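Local coordinates for protein lybatide 2 (Lycium barbarum, PDB 5NGN) that is a plant cystine-rich peptide of no firmly established activity, whose compact helical scaffold is stapled by four disulfide bonds, at residues Q21-L24 and C25-I29. Sequence-based numbering, arbitrary orientation.
Sequences QYTL and CCINI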
loop_
_atom_site.group_PDB
_atom_site.type_symbol
_atom_site.label_atom_id
_atom_site.label_comp_id
_atom_site.label_asym_id
_atom_site.label_seq_id
_atom_site.Cartn_x
_atom_site.Cartn_y
_atom_site.Cartn_z
ATOM N N GLN A 21 -0.030 -3.803 8.193
ATOM C CA GLN A 21 0.195 -2.365 8.027
ATOM C C GLN A 21 0.390 -1.967 6.583
ATOM O O GLN A 21 -0.146 -0.935 6.127
ATOM C CB GLN A 21 1.321 -1.871 8.902
ATOM C CG GLN A 21 0.869 -1.856 10.363
ATOM C CD GLN A 21 1.877 -1.338 11.336
ATOM O OE1 GLN A 21 2.162 -0.147 11.321
ATOM N NE2 GLN A 21 2.298 -2.173 12.271
ATOM N N TYR A 22 1.139 -2.741 5.819
ATOM C CA TYR A 22 1.233 -2.501 4.388
ATOM C C TYR A 22 -0.125 -2.495 3.706
ATOM O O TYR A 22 -0.463 -1.582 2.942
ATOM C CB TYR A 22 2.164 -3.548 3.735
ATOM C CG TYR A 22 2.324 -3.403 2.233
ATOM C CD1 TYR A 22 3.086 -2.388 1.703
ATOM C CD2 TYR A 22 1.719 -4.282 1.350
ATOM C CE1 TYR A 22 3.295 -2.286 0.360
ATOM C CE2 TYR A 22 1.932 -4.207 -0.013
ATOM C CZ TYR A 22 2.736 -3.181 -0.505
ATOM O OH TYR A 22 2.935 -3.077 -1.873
ATOM N N THR A 23 -0.927 -3.542 3.964
ATOM C CA THR A 23 -2.233 -3.629 3.332
ATOM C C THR A 23 -3.143 -2.419 3.716
ATOM O O THR A 23 -3.795 -1.827 2.841
ATOM C CB THR A 23 -2.885 -4.985 3.700
ATOM O OG1 THR A 23 -1.983 -6.052 3.379
ATOM C CG2 THR A 23 -4.199 -5.129 2.994
ATOM N N LEU A 24 -3.159 -2.110 5.022
ATOM C CA LEU A 24 -3.904 -0.895 5.472
ATOM C C LEU A 24 -3.471 0.365 4.774
ATOM O O LEU A 24 -4.278 1.118 4.247
ATOM C CB LEU A 24 -3.690 -0.721 6.947
ATOM C CG LEU A 24 -4.470 -1.683 7.862
ATOM C CD1 LEU A 24 -3.849 -1.659 9.208
ATOM C CD2 LEU A 24 -5.933 -1.393 7.848
ATOM N N CYS A 25 -2.136 0.557 4.717
ATOM C CA CYS A 25 -1.627 1.720 4.027
ATOM C C CYS A 25 -2.160 1.745 2.623
ATOM O O CYS A 25 -2.613 2.763 2.120
ATOM C CB CYS A 25 -0.124 1.678 4.079
ATOM S SG CYS A 25 0.763 3.139 3.467
ATOM N N CYS A 26 -2.074 0.656 1.928
ATOM C CA CYS A 26 -2.470 0.636 0.526
ATOM C C CYS A 26 -3.944 0.845 0.319
ATOM O O CYS A 26 -4.332 1.630 -0.524
ATOM C CB CYS A 26 -2.022 -0.653 -0.133
ATOM S SG CYS A 26 -0.189 -0.789 -0.233
ATOM N N ILE A 27 -4.767 0.128 1.066
ATOM C CA ILE A 27 -6.201 0.200 0.716
ATOM C C ILE A 27 -6.925 1.397 1.339
ATOM O O ILE A 27 -7.950 1.821 0.794
ATOM C CB ILE A 27 -6.981 -1.084 0.979
ATOM C CG1 ILE A 27 -7.177 -1.284 2.488
ATOM C CG2 ILE A 27 -6.285 -2.260 0.298
ATOM C CD1 ILE A 27 -8.041 -2.515 2.811
ATOM N N ASN A 28 -6.381 1.941 2.410
ATOM C CA ASN A 28 -7.025 3.134 3.056
ATOM C C ASN A 28 -6.377 4.449 2.771
ATOM O O ASN A 28 -6.992 5.494 2.917
ATOM C CB ASN A 28 -7.113 2.944 4.567
ATOM C CG ASN A 28 -7.937 1.739 4.985
ATOM O OD1 ASN A 28 -7.639 1.105 6.033
ATOM N ND2 ASN A 28 -8.943 1.441 4.205
ATOM N N ILE A 29 -5.097 4.444 2.404
ATOM C CA ILE A 29 -4.350 5.657 2.177
ATOM C C ILE A 29 -3.962 5.771 0.712
ATOM O O ILE A 29 -4.174 6.812 0.086
ATOM C CB ILE A 29 -3.176 5.798 3.150
ATOM C CG1 ILE A 29 -3.643 5.700 4.616
ATOM C CG2 ILE A 29 -2.320 7.042 2.809
ATOM C CD1 ILE A 29 -2.566 5.593 5.614
#
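C26 and Y22, one helical turn apart, meet through sulfur over ring: C26 SG sits 3.8 Å from the centroid of the Y22 ring, 14° off the ring normal. It therefore lies over one face, displaced toward the rim, nearest CE1 and CZ (3.8 Å from SG to CZ). Two torsions bring them together: Y22 sets CG anti to the backbone N (chi1 179°), while C26 points SG anti to its carbonyl carbon. The disulfide to C3 fixes the sulfur, and the two hydrogen bonds of Y22 OH, to E5 OE1 and C3 N, fix the far end of the ring. Replacing Y22 by an alanine removes the ring from over C26 SG and is likely to leave E5 OE1 and C3 N without this hydroxyl partner. C25 SG forms a second disulfide, with C14 SG.

Four i to i+4 backbone hydrogen bonds of 2.8 to 2.9 Å, with N-H...O angles of at least 155°, span the junction: C25 N to Q21 O, C26 N to Y22 O, I27 N to T23 O and N28 N to L24 O.

Among side chains on the outer surface, L24 and N28 run alongside each other, with L24 CD2 3.5 Å from N28 OD1. Helix 19-30 also contains a wider pi-type turn at 25-29, characteristic of this cystine-stapled helical scaffold.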